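Local coordinates for lipase-esterase related protein (Clostridium acetobutylicum, PDB 3E0X), which is of unproven function but is probably a hydrolase of the alpha/beta hydrolase fold, with ortho-xylene bound in its pocket, at residues E130-N135 / N170-C175; S61-Y66 / Y91-A96; N139-E144 / E199-V204; I97-A102 / G117-D122. All coordinates share one frame; numbering follows the deposited sequence. Where two conformers were deposited one is given.

Contact 1: residues E130-N135 / N170-C175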
loop_
_atom_site.group_PDB
_atom_site.type_symbol
_atom_site.label_atom_id
_atom_site.label_comp_id
_atom_site.label_asym_id
_atom_site.label_seq_id
_atom_site.Cartn_x
_atom_site.Cartn_y
_atom_site.Cartn_z
ATOM N N GLU A 130 17.335 1.782 14.020
ATOM C CA GLU A 130 18.311 1.091 14.877
ATOM C C GLU A 130 17.586 0.147 15.827
ATOM O O GLU A 130 17.990 -0.997 16.020
ATOM C CB GLU A 130 19.157 2.092 15.677
ATOM C CG GLU A 130 20.165 1.445 16.629
ATOM C CD GLU A 130 21.463 1.019 15.940
ATOM O OE1 GLU A 130 21.807 1.606 14.887
ATOM O OE2 GLU A 130 22.151 0.113 16.462
ATOM N N LYS A 131 16.521 0.652 16.442
ATOM C CA LYS A 131 15.710 -0.199 17.322
ATOM C C LYS A 131 15.164 -1.404 16.567
ATOM O O LYS A 131 15.213 -2.524 17.079
ATOM C CB LYS A 131 14.575 0.581 17.996
ATOM C CG LYS A 131 15.097 1.654 18.961
ATOM C CD LYS A 131 14.016 2.652 19.347
ATOM C CE LYS A 131 14.592 3.888 20.060
ATOM N NZ LYS A 131 13.543 4.891 20.354
ATOM N N ILE A 132 14.646 -1.179 15.355
ATOM C CA ILE A 132 14.085 -2.251 14.538
ATOM C C ILE A 132 15.161 -3.320 14.282
ATOM O O ILE A 132 14.889 -4.529 14.378
ATOM C CB ILE A 132 13.541 -1.686 13.183
ATOM C CG1 ILE A 132 12.269 -0.831 13.383
ATOM C CG2 ILE A 132 13.259 -2.816 12.133
ATOM C CD1 ILE A 132 11.093 -1.568 13.985
ATOM N N TYR A 133 16.371 -2.877 13.927
ATOM C CA TYR A 133 17.480 -3.818 13.720
ATOM C C TYR A 133 17.831 -4.603 14.969
ATOM O O TYR A 133 18.411 -5.704 14.870
ATOM C CB TYR A 133 18.741 -3.133 13.191
ATOM C CG TYR A 133 18.576 -2.620 11.795
ATOM C CD1 TYR A 133 17.974 -3.409 10.809
ATOM C CD2 TYR A 133 19.021 -1.344 11.452
ATOM C CE1 TYR A 133 17.818 -2.953 9.540
ATOM C CE2 TYR A 133 18.852 -0.868 10.172
ATOM C CZ TYR A 133 18.256 -1.696 9.215
ATOM O OH TYR A 133 18.075 -1.278 7.928
ATOM N N HIS A 134 17.463 -4.054 16.132
ATOM C CA HIS A 134 17.671 -4.750 17.418
ATOM C C HIS A 134 16.401 -5.458 17.913
ATOM O O HIS A 134 16.300 -5.851 19.077
ATOM C CB HIS A 134 18.263 -3.805 18.461
ATOM C CG HIS A 134 19.689 -3.466 18.184
ATOM N ND1 HIS A 134 20.067 -2.556 17.219
ATOM C CD2 HIS A 134 20.839 -3.932 18.732
ATOM C CE1 HIS A 134 21.388 -2.491 17.173
ATOM N NE2 HIS A 134 21.880 -3.307 18.084
ATOM N N ASN A 135 15.466 -5.619 16.979
ATOM C CA ASN A 135 14.236 -6.369 17.160
ATOM C C ASN A 135 13.292 -5.715 18.159
ATOM O O ASN A 135 12.497 -6.400 18.817
ATOM C CB ASN A 135 14.524 -7.825 17.523
ATOM C CG ASN A 135 13.555 -8.782 16.840
ATOM O OD1 ASN A 135 12.568 -9.202 17.439
ATOM N ND2 ASN A 135 13.814 -9.093 15.575
ATOM N N ASN A 170 9.893 -7.221 10.201
ATOM C CA ASN A 170 10.207 -7.764 8.881
ATOM C C ASN A 170 9.908 -6.753 7.793
ATOM O O ASN A 170 10.716 -6.524 6.889
ATOM C CB ASN A 170 9.350 -8.990 8.651
ATOM C CG ASN A 170 9.571 -9.623 7.272
ATOM O OD1 ASN A 170 10.474 -10.431 7.088
ATOM N ND2 ASN A 170 8.739 -9.239 6.301
ATOM N N ASP A 171 8.723 -6.166 7.874
ATOM C CA ASP A 171 8.262 -5.281 6.815
ATOM C C ASP A 171 9.041 -3.967 6.787
ATOM O O ASP A 171 9.333 -3.453 5.701
ATOM C CB ASP A 171 6.767 -5.026 6.957
ATOM C CG ASP A 171 5.921 -6.252 6.635
ATOM O OD1 ASP A 171 6.456 -7.239 6.072
ATOM O OD2 ASP A 171 4.697 -6.208 6.922
ATOM N N LEU A 172 9.387 -3.406 7.955
ATOM C CA LEU A 172 10.172 -2.156 7.968
ATOM C C LEU A 172 11.589 -2.378 7.450
ATOM O O LEU A 172 12.144 -1.508 6.773
ATOM C CB LEU A 172 10.198 -1.525 9.363
ATOM C CG LEU A 172 8.869 -0.911 9.807
ATOM C CD1 LEU A 172 8.884 -0.560 11.291
ATOM C CD2 LEU A 172 8.469 0.289 8.949
ATOM N N ILE A 173 12.159 -3.552 7.733
ATOM C CA ILE A 173 13.459 -3.906 7.155
ATOM C C ILE A 173 13.330 -4.024 5.626
ATOM O O ILE A 173 14.187 -3.503 4.888
ATOM C CB ILE A 173 14.041 -5.209 7.800
ATOM C CG1 ILE A 173 14.397 -4.920 9.270
ATOM C CG2 ILE A 173 15.217 -5.733 6.987
ATOM C CD1 ILE A 173 14.762 -6.148 10.122
ATOM N N ALA A 174 12.253 -4.671 5.150
ATOM C CA ALA A 174 12.027 -4.762 3.694
ATOM C C ALA A 174 11.952 -3.353 3.094
ATOM O O ALA A 174 12.528 -3.085 2.009
ATOM C CB ALA A 174 10.751 -5.550 3.402
ATOM N N CYS A 175 11.297 -2.434 3.821
ATOM C CA CYS A 175 11.195 -1.059 3.311
ATOM C C CYS A 175 12.526 -0.342 3.285
ATOM O O CYS A 175 12.819 0.393 2.335
ATOM C CB CYS A 175 10.199 -0.253 4.135
ATOM S SG CYS A 175 8.482 -0.733 3.820
#

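Contact 2: residues S61-Y66 / Y91-A96. With OXE (ortho-xylene), chain C.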
loop_
_atom_site.group_PDB
_atom_site.type_symbol
_atom_site.label_atom_id
_atom_site.label_comp_id
_atom_site.label_asym_id
_atom_site.label_seq_id
_atom_site.Cartn_x
_atom_site.Cartn_y
_atom_site.Cartn_z
ATOM N N SER A 61 10.770 -11.398 3.071
ATOM C CA SER A 61 11.661 -10.447 3.730
ATOM C C SER A 61 12.002 -9.265 2.851
ATOM O O SER A 61 12.640 -8.304 3.313
ATOM C CB SER A 61 12.973 -11.106 4.136
ATOM O OG SER A 61 12.741 -12.084 5.137
ATOM N N THR A 62 11.574 -9.312 1.591
ATOM C CA THR A 62 11.906 -8.245 0.630
ATOM C C THR A 62 10.674 -7.769 -0.100
ATOM O O THR A 62 9.707 -8.538 -0.289
ATOM C CB THR A 62 12.970 -8.685 -0.408
ATOM O OG1 THR A 62 12.401 -9.608 -1.343
ATOM C CG2 THR A 62 14.161 -9.345 0.286
ATOM N N VAL A 63 10.705 -6.512 -0.559
ATOM C CA VAL A 63 9.574 -6.049 -1.359
ATOM C C VAL A 63 9.458 -6.875 -2.651
ATOM O O VAL A 63 8.359 -7.126 -3.135
ATOM C CB VAL A 63 9.672 -4.544 -1.613
ATOM C CG1 VAL A 63 8.631 -4.089 -2.620
ATOM C CG2 VAL A 63 9.450 -3.798 -0.285
ATOM N N TYR A 64 10.593 -7.307 -3.204
ATOM C CA TYR A 64 10.573 -8.194 -4.368
ATOM C C TYR A 64 9.771 -9.469 -4.159
ATOM O O TYR A 64 9.067 -9.923 -5.058
ATOM C CB TYR A 64 11.999 -8.544 -4.792
ATOM C CG TYR A 64 12.743 -7.307 -5.231
ATOM C CD1 TYR A 64 12.455 -6.709 -6.466
ATOM C CD2 TYR A 64 13.720 -6.717 -4.424
ATOM C CE1 TYR A 64 13.113 -5.578 -6.893
ATOM C CE2 TYR A 64 14.401 -5.565 -4.839
ATOM C CZ TYR A 64 14.084 -4.982 -6.069
ATOM O OH TYR A 64 14.742 -3.851 -6.495
ATOM N N GLY A 65 9.862 -10.064 -2.978
ATOM C CA GLY A 65 9.049 -11.239 -2.661
ATOM C C GLY A 65 7.570 -10.919 -2.742
ATOM O O GLY A 65 6.806 -11.682 -3.365
ATOM N N TYR A 66 7.159 -9.814 -2.096
ATOM C CA TYR A 66 5.761 -9.376 -2.156
ATOM C C TYR A 66 5.317 -9.072 -3.587
ATOM O O TYR A 66 4.204 -9.459 -3.990
ATOM C CB TYR A 66 5.522 -8.169 -1.240
ATOM C CG TYR A 66 5.629 -8.462 0.235
ATOM C CD1 TYR A 66 4.696 -9.280 0.875
ATOM C CD2 TYR A 66 6.630 -7.880 0.990
ATOM C CE1 TYR A 66 4.776 -9.526 2.245
ATOM C CE2 TYR A 66 6.721 -8.112 2.378
ATOM C CZ TYR A 66 5.793 -8.940 2.987
ATOM O OH TYR A 66 5.877 -9.160 4.346
ATOM N N TYR A 91 -0.772 0.866 -0.276
ATOM C CA TYR A 91 -0.533 1.751 0.854
ATOM C C TYR A 91 0.764 1.417 1.568
ATOM O O TYR A 91 1.026 0.243 1.804
ATOM C CB TYR A 91 -1.686 1.531 1.852
ATOM C CG TYR A 91 -1.470 2.067 3.255
ATOM C CD1 TYR A 91 -1.159 3.416 3.485
ATOM C CD2 TYR A 91 -1.576 1.223 4.359
ATOM C CE1 TYR A 91 -0.986 3.932 4.786
ATOM C CE2 TYR A 91 -1.366 1.708 5.670
ATOM C CZ TYR A 91 -1.090 3.060 5.878
ATOM O OH TYR A 91 -0.920 3.550 7.153
ATOM N N SER A 92 1.547 2.438 1.950
ATOM C CA SER A 92 2.738 2.190 2.748
ATOM C C SER A 92 3.696 1.278 1.947
ATOM O O SER A 92 3.975 1.572 0.774
ATOM C CB SER A 92 2.297 1.681 4.143
ATOM O OG SER A 92 3.219 0.838 4.822
HETATM N N MSE A 93 4.193 0.208 2.555
HETATM C CA MSE A 93 4.994 -0.774 1.814
HETATM C C MSE A 93 4.283 -1.214 0.512
HETATM O O MSE A 93 4.954 -1.467 -0.522
HETATM C CB MSE A 93 5.286 -2.013 2.674
HETATM C CG MSE A 93 6.196 -3.033 1.977
HETATM SE SE MSE A 93 6.571 -4.519 3.173
HETATM C CE MSE A 93 4.752 -5.200 3.300
ATOM N N GLY A 94 2.953 -1.290 0.555
ATOM C CA GLY A 94 2.139 -1.640 -0.613
ATOM C C GLY A 94 2.341 -0.677 -1.764
ATOM O O GLY A 94 2.157 -1.069 -2.916
ATOM N N GLY A 95 2.690 0.584 -1.467
ATOM C CA GLY A 95 3.001 1.571 -2.516
ATOM C C GLY A 95 4.203 1.099 -3.323
ATOM O O GLY A 95 4.173 1.090 -4.557
ATOM N N ALA A 96 5.277 0.709 -2.630
ATOM C CA ALA A 96 6.448 0.180 -3.320
ATOM C C ALA A 96 6.068 -1.090 -4.075
ATOM O O ALA A 96 6.506 -1.303 -5.198
ATOM C CB ALA A 96 7.579 -0.082 -2.334
HETATM C C1 OXE C . 2.829 1.612 8.651
HETATM C C2 OXE C . 1.525 0.932 8.487
HETATM C C3 OXE C . 0.623 0.886 9.548
HETATM C C4 OXE C . 0.972 1.509 10.751
HETATM C C5 OXE C . 2.206 2.147 10.921
HETATM C C6 OXE C . 3.139 2.217 9.871
HETATM C "C1'" OXE C . 3.776 1.670 7.478
HETATM C "C2'" OXE C . 1.194 0.279 7.180
#

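Contact 3: residues N139-E144 / E199-V204. With OXE (ortho-xylene), chain C.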
loop_
_atom_site.group_PDB
_atom_site.type_symbol
_atom_site.label_atom_id
_atom_site.label_comp_id
_atom_site.label_asym_id
_atom_site.label_seq_id
_atom_site.Cartn_x
_atom_site.Cartn_y
_atom_site.Cartn_z
ATOM N N ASN A 139 6.641 1.745 19.748
ATOM C CA ASN A 139 5.229 2.073 19.578
ATOM C C ASN A 139 4.945 3.572 19.716
ATOM O O ASN A 139 4.042 4.097 19.062
ATOM C CB ASN A 139 4.357 1.324 20.584
ATOM C CG ASN A 139 2.906 1.249 20.154
ATOM O OD1 ASN A 139 2.621 0.977 18.990
ATOM N ND2 ASN A 139 1.984 1.486 21.083
ATOM N N ASN A 140 5.716 4.267 20.548
ATOM C CA ASN A 140 5.552 5.715 20.657
ATOM C C ASN A 140 5.780 6.379 19.307
ATOM O O ASN A 140 5.006 7.260 18.883
ATOM C CB ASN A 140 6.490 6.309 21.706
ATOM C CG ASN A 140 6.314 7.814 21.858
ATOM O OD1 ASN A 140 5.299 8.275 22.382
ATOM N ND2 ASN A 140 7.305 8.586 21.397
ATOM N N TYR A 141 6.816 5.933 18.594
ATOM C CA TYR A 141 7.116 6.537 17.303
ATOM C C TYR A 141 6.053 6.140 16.283
ATOM O O TYR A 141 5.623 6.986 15.498
ATOM C CB TYR A 141 8.508 6.130 16.803
ATOM C CG TYR A 141 8.895 6.857 15.537
ATOM C CD1 TYR A 141 9.249 8.189 15.595
ATOM C CD2 TYR A 141 8.902 6.217 14.294
ATOM C CE1 TYR A 141 9.605 8.895 14.467
ATOM C CE2 TYR A 141 9.260 6.918 13.118
ATOM C CZ TYR A 141 9.601 8.256 13.231
ATOM O OH TYR A 141 9.965 8.962 12.100
ATOM N N LEU A 142 5.602 4.887 16.315
ATOM C CA LEU A 142 4.556 4.467 15.389
ATOM C C LEU A 142 3.300 5.329 15.571
ATOM O O LEU A 142 2.698 5.810 14.602
ATOM C CB LEU A 142 4.242 2.995 15.598
ATOM C CG LEU A 142 3.349 2.354 14.559
ATOM C CD1 LEU A 142 3.961 2.529 13.179
ATOM C CD2 LEU A 142 3.198 0.896 14.897
ATOM N N LEU A 143 2.913 5.555 16.832
ATOM C CA LEU A 143 1.745 6.353 17.100
ATOM C C LEU A 143 1.956 7.782 16.596
ATOM O O LEU A 143 1.019 8.421 16.101
ATOM C CB LEU A 143 1.413 6.327 18.602
ATOM C CG LEU A 143 0.723 5.040 19.064
ATOM C CD1 LEU A 143 0.781 4.930 20.584
ATOM C CD2 LEU A 143 -0.723 5.031 18.584
ATOM N N GLU A 144 3.166 8.314 16.751
ATOM C CA GLU A 144 3.444 9.662 16.279
ATOM C C GLU A 144 3.262 9.724 14.762
ATOM O O GLU A 144 2.687 10.686 14.221
ATOM C CB GLU A 144 4.861 10.099 16.689
ATOM C CG GLU A 144 5.159 11.547 16.373
ATOM C CD GLU A 144 6.570 11.962 16.777
ATOM O OE1 GLU A 144 7.336 11.111 17.309
ATOM O OE2 GLU A 144 6.905 13.155 16.553
ATOM N N GLU A 199 3.589 13.946 6.827
ATOM C CA GLU A 199 4.240 12.647 7.072
ATOM C C GLU A 199 5.610 12.745 7.707
ATOM O O GLU A 199 6.452 13.546 7.255
ATOM C CB GLU A 199 4.435 11.893 5.762
ATOM C CG GLU A 199 3.204 11.152 5.325
ATOM C CD GLU A 199 3.127 9.748 5.878
ATOM O OE1 GLU A 199 2.191 9.031 5.470
ATOM O OE2 GLU A 199 3.979 9.363 6.729
ATOM N N LEU A 200 5.829 11.879 8.701
ATOM C CA LEU A 200 7.145 11.600 9.259
ATOM C C LEU A 200 7.741 10.314 8.711
ATOM O O LEU A 200 8.946 10.126 8.751
ATOM C CB LEU A 200 7.045 11.452 10.794
ATOM C CG LEU A 200 6.654 12.706 11.554
ATOM C CD1 LEU A 200 6.522 12.333 13.014
ATOM C CD2 LEU A 200 7.679 13.820 11.424
ATOM N N LEU A 201 6.890 9.408 8.243
ATOM C CA LEU A 201 7.329 8.075 7.861
ATOM C C LEU A 201 7.516 7.974 6.365
ATOM O O LEU A 201 8.659 7.929 5.907
ATOM C CB LEU A 201 6.342 7.026 8.385
ATOM C CG LEU A 201 6.748 5.557 8.262
ATOM C CD1 LEU A 201 7.936 5.235 9.189
ATOM C CD2 LEU A 201 5.548 4.670 8.596
ATOM N N THR A 202 6.422 7.975 5.591
ATOM C CA THR A 202 6.544 7.996 4.122
ATOM C C THR A 202 6.471 9.474 3.691
ATOM O O THR A 202 5.411 10.011 3.378
ATOM C CB THR A 202 5.488 7.112 3.470
ATOM O OG1 THR A 202 4.183 7.540 3.861
ATOM C CG2 THR A 202 5.687 5.654 3.932
ATOM N N LEU A 203 7.628 10.130 3.764
ATOM C CA LEU A 203 7.768 11.556 3.511
ATOM C C LEU A 203 7.204 11.986 2.182
ATOM O O LEU A 203 7.229 11.238 1.207
ATOM C CB LEU A 203 9.252 11.959 3.528
ATOM C CG LEU A 203 10.079 11.672 4.773
ATOM C CD1 LEU A 203 11.547 11.985 4.464
ATOM C CD2 LEU A 203 9.544 12.505 5.943
ATOM N N VAL A 204 6.711 13.215 2.132
ATOM C CA VAL A 204 6.155 13.722 0.889
ATOM C C VAL A 204 7.235 13.669 -0.223
ATOM O O VAL A 204 6.934 13.426 -1.406
ATOM C CB VAL A 204 5.504 15.106 1.082
ATOM C CG1 VAL A 204 6.492 16.108 1.630
ATOM C CG2 VAL A 204 4.876 15.584 -0.209
HETATM C C1 OXE C . 2.829 1.612 8.651
HETATM C C2 OXE C . 1.525 0.932 8.487
HETATM C C3 OXE C . 0.623 0.886 9.548
HETATM C C4 OXE C . 0.972 1.509 10.751
HETATM C C5 OXE C . 2.206 2.147 10.921
HETATM C C6 OXE C . 3.139 2.217 9.871
HETATM C "C1'" OXE C . 3.776 1.670 7.478
HETATM C "C2'" OXE C . 1.194 0.279 7.180
HETATM O O HOH W 1 10.871 7.946 9.705
#

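Contact 4: residues I97-A102 / G117-D122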
loop_
_atom_site.group_PDB
_atom_site.type_symbol
_atom_site.label_atom_id
_atom_site.label_comp_id
_atom_site.label_asym_id
_atom_site.label_seq_id
_atom_site.Cartn_x
_atom_site.Cartn_y
_atom_site.Cartn_z
ATOM N N ILE A 97 5.243 -1.942 -3.466
ATOM C CA ILE A 97 4.871 -3.218 -4.102
ATOM C C ILE A 97 4.139 -2.958 -5.426
ATOM O O ILE A 97 4.455 -3.605 -6.452
ATOM C CB ILE A 97 4.026 -4.100 -3.148
ATOM C CG1 ILE A 97 4.889 -4.550 -1.969
ATOM C CG2 ILE A 97 3.449 -5.291 -3.903
ATOM C CD1 ILE A 97 4.058 -5.092 -0.808
ATOM N N VAL A 98 3.176 -2.029 -5.422
ATOM C CA VAL A 98 2.389 -1.832 -6.647
ATOM C C VAL A 98 3.220 -1.164 -7.744
ATOM O O VAL A 98 2.996 -1.428 -8.935
ATOM C CB VAL A 98 1.012 -1.153 -6.435
ATOM C CG1 VAL A 98 0.175 -2.018 -5.492
ATOM C CG2 VAL A 98 1.176 0.282 -5.864
ATOM N N LEU A 99 4.187 -0.317 -7.358
ATOM C CA LEU A 99 5.133 0.196 -8.348
ATOM C C LEU A 99 5.953 -0.965 -8.941
ATOM O O LEU A 99 6.194 -1.025 -10.166
ATOM C CB LEU A 99 6.032 1.240 -7.691
ATOM C CG LEU A 99 5.304 2.527 -7.261
ATOM C CD1 LEU A 99 6.212 3.361 -6.344
ATOM C CD2 LEU A 99 4.841 3.336 -8.488
ATOM N N GLY A 100 6.380 -1.899 -8.090
ATOM C CA GLY A 100 7.123 -3.060 -8.588
ATOM C C GLY A 100 6.276 -3.932 -9.518
ATOM O O GLY A 100 6.763 -4.472 -10.517
ATOM N N VAL A 101 4.992 -4.078 -9.194
ATOM C CA VAL A 101 4.075 -4.849 -10.056
ATOM C C VAL A 101 3.877 -4.158 -11.407
ATOM O O VAL A 101 3.841 -4.827 -12.457
ATOM C CB VAL A 101 2.727 -5.141 -9.366
ATOM C CG1 VAL A 101 1.802 -5.896 -10.323
ATOM C CG2 VAL A 101 2.998 -5.992 -8.134
ATOM N N ALA A 102 3.784 -2.833 -11.391
ATOM C CA ALA A 102 3.676 -2.093 -12.650
ATOM C C ALA A 102 4.851 -2.461 -13.564
ATOM O O ALA A 102 4.681 -2.605 -14.775
ATOM C CB ALA A 102 3.671 -0.595 -12.378
ATOM N N GLY A 117 3.186 6.096 0.264
ATOM C CA GLY A 117 4.209 5.133 -0.101
ATOM C C GLY A 117 5.500 5.750 -0.582
ATOM O O GLY A 117 5.943 6.829 -0.143
ATOM N N GLY A 118 6.131 5.033 -1.489
ATOM C CA GLY A 118 7.436 5.429 -1.981
ATOM C C GLY A 118 8.058 4.294 -2.777
ATOM O O GLY A 118 7.577 3.153 -2.737
ATOM N N ALA A 119 9.125 4.628 -3.496
ATOM C CA ALA A 119 9.923 3.645 -4.200
ATOM C C ALA A 119 11.237 3.349 -3.474
ATOM O O ALA A 119 11.974 2.462 -3.859
ATOM C CB ALA A 119 10.226 4.141 -5.610
ATOM N N ARG A 120 11.535 4.142 -2.459
ATOM C CA ARG A 120 12.768 4.047 -1.662
ATOM C C ARG A 120 12.462 4.834 -0.403
ATOM O O ARG A 120 11.776 5.858 -0.448
ATOM C CB ARG A 120 13.957 4.652 -2.445
ATOM C CG ARG A 120 15.319 4.699 -1.731
ATOM C CD ARG A 120 16.337 5.493 -2.564
ATOM N NE ARG A 120 16.023 6.917 -2.637
ATOM C CZ ARG A 120 16.318 7.711 -3.665
ATOM N NH1 ARG A 120 16.964 7.242 -4.720
ATOM N NH2 ARG A 120 15.966 8.989 -3.634
ATOM N N PHE A 121 12.950 4.334 0.725
ATOM C CA PHE A 121 12.644 4.933 2.019
ATOM C C PHE A 121 13.947 5.232 2.746
ATOM O O PHE A 121 14.162 4.777 3.871
ATOM C CB PHE A 121 11.738 3.997 2.832
ATOM C CG PHE A 121 10.459 3.634 2.115
ATOM C CD1 PHE A 121 9.344 4.474 2.151
ATOM C CD2 PHE A 121 10.391 2.466 1.369
ATOM C CE1 PHE A 121 8.170 4.138 1.458
ATOM C CE2 PHE A 121 9.210 2.121 0.675
ATOM C CZ PHE A 121 8.094 2.953 0.732
ATOM N N ASP A 122 14.801 6.031 2.110
ATOM C CA ASP A 122 16.179 6.223 2.579
ATOM C C ASP A 122 16.343 7.148 3.770
ATOM O O ASP A 122 17.435 7.232 4.319
ATOM C CB ASP A 122 17.057 6.686 1.409
ATOM C CG ASP A 122 16.521 7.929 0.748
ATOM O OD1 ASP A 122 15.415 7.860 0.204
ATOM O OD2 ASP A 122 17.181 8.992 0.784
#

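Contact 1: residues E130-N135 / N170-C175
Ile132 packs on Leu172 and Ile173 where two helices, 126-133 and 165-177, meet in the helical insertion between strands 109-115 and 191-196, the place of the cap in many alpha/beta hydrolases. The contact across the segments is apolar. Ile132 divides its branches between two partners: CD1 reaches CD1 of Leu172 at 3.6 Å, the two side chains crossing at about a right angle, while CG2 lies 3.7 Å from CG1 of Ile173 as these chains run past each other in opposite directions. CG2 of Ile132 stands anti to the backbone N (chi1, defined by CG1, is -70°), which leaves CG1 beside that N to carry CD1 to the leucine. In one of its two conformers Tyr133 brings CE1 obliquely to Ile173 CG1, and its hydroxyl bonds to Lys176.

Polar bonds lie within each segment. Asn170 ND2 donates to Asp171 OD1 (3.0 Å) on the anti side of the carboxylate, whose OD2 takes bonds from His52 and Gly26. Asn135, with positive phi, is C-prime of a Schellman motif ending helix 126-133, its N bonded to Ile132 O. Just before it, His134 ND1 donates to Glu130 O at 2.9 Å and 164°, the oxygen lying in the imidazole plane.

Contact 2: residues S61-Y66 / Y91-A96
The hydroxyl of Tyr66 is hydrogen-bonded to Asp171 OD1, and this tie at the far end of the ring probably helps hold the face presented to the selenomethionine at position 93. CE of Met93 sits over that face, offset toward the rim, 3.6 Å from Tyr66 CE2. This is a CH-pi contact, 25° off the ring normal. The selenium makes an oblique Met-aromatic approach, 4.5 Å from SE to the ring centroid. Met93 runs extended from the backbone and then bends at its last torsion (chi3 65°), which folds CE over the tyrosine. Closer to the backbones, Val63 uses both branches: CG2 touches Met93 CG at 4.0 Å and CG1 meets Ala96 CB at 4.2 Å. Thr62 is the N-cap of the first helix, its OG1 accepting from Gly65 N at 3.1 Å.

Met93 directly follows Ser92, whose strained backbone, with positive phi, lies in a Gly-x-Ser-x-Gly sequence, consistent with the nucleophile elbow of alpha/beta hydrolases. Ser92 and Tyr91 also border the ortho-xylene. The contact thus joins the start of helix 63-76 to the start of helix 93-102, which leaves strand 86-91, while helix 165-177 covers Met93 through Asp171 and Cys175.

Contact 3: residues N139-E144 / E199-V204
The ortho-xylene pocket takes in Leu201, from the loop after strand 191-196, which also approaches Tyr141 of helix 139-146. Leu201 faces two ways: CD1 lies at the edge of the tyrosine ring, near its plane, 4.5 Å from CE2 of Tyr141, while CD2 is 3.7 Å from the methyl carbon C1' of the ligand. Leu142, the next residue on the helix after Tyr141, also lines the pocket, though its two conformers leave its exact approach doubtful.

A water joins the segments at the polar end of the tyrosine, 2.8 Å from Tyr141 OH and donating to Leu200 O at 3.1 Å. Further along the helix Glu144, extended throughout with CG anti to the backbone N (chi1 -173°), lays its stem across the tip of Leu200; both CG and OE2 of Glu144 come within 3.7 Å of Leu200 CD1.

The loop itself is organised round Glu199. Its OE1 is hydrogen-bonded to His227 ND1, which is consistent with the acid and histidine of an alpha/beta hydrolase catalytic triad. The other oxygen, OE2 of Glu199, accepts two backbone bonds, which probably limit the rotation of the carboxylate: Thr202 N at 3.0 Å, from above the carboxylate plane, and Leu201 N at 3.3 Å, nearly in line with the C-O bond.

Contact 4: residues I97-A102 / G117-D122
The peptide plane between Gly118 and Ala119 has Leu99 over one face and Phe121 over the other. Leu99 CD1 is 4.1 Å from Gly118 C and 3.9 Å from Gly118 O, coming down on the carbonyl from the side of helix 93-102. Across the plane, the Phe121 ring presents CZ at 3.8 Å from the same Gly118 C, its own plane inclined steeply to that of the peptide. At the oxygen end, Ala96 closes in on Gly118 O. Leu99 CD1 also reaches Ala119 CB, at 4.2 Å. Its CG stands anti to the carbonyl carbon (chi1 -67°), and an extended second torsion carries CD1 out to the loop. Gly118 itself is almost fully stretched and so passes straight between the leucine and the phenylalanine.

These segments belong to a beta-alpha-beta crossover of the alpha/beta hydrolase sheet: helix 93-102 connects the parallel neighbours 86-91 and 109-115, and residues 117-122 leave the end of the second strand. The side of the helix carrying Val98 and Ala102 rests on Val112 of that strand, whereas Ile97 turns to Val63 and Tyr66 of helix 63-76.

Beyond the buried part, the loop is braced by a salt bridge. Arg120 NE donates to Asp122 OD1 at 3.1 Å with an angle of 152°, meeting the oxygen from above the carboxylate plane, with Asp122 OD1 tilted somewhat out of the guanidinium plane. Both side chains also touch helix 204-213, through Ile209 and Tyr206 respectively.

In the fold
Contacts 2 and 4 share helix 93-102, and their centres lie 7 Å apart, with Ala96 CB and Gly118 O at 3.3 Å. Contact 1 joins contact 2 through a probable hydrogen bond, 2.6 Å between Asp171 OD1 and Tyr66 OH, so helix 165-177, in the probable cap, is tied to helix 63-76, which packs beside the start of helix 93-102. Contacts 1 and 3 alternate along the chain, helices 126-133 and 139-146 being consecutive, with centres 14 Å apart. Contact 3 meets contact 4 where Thr202 CG2 packs on Phe121 CE1 at 3.8 Å. Contacts 2 and 3, with centres 18 Å apart, both border the ortho-xylene, while the side chain of Leu172 in contact 1 lies about 5 Å from it.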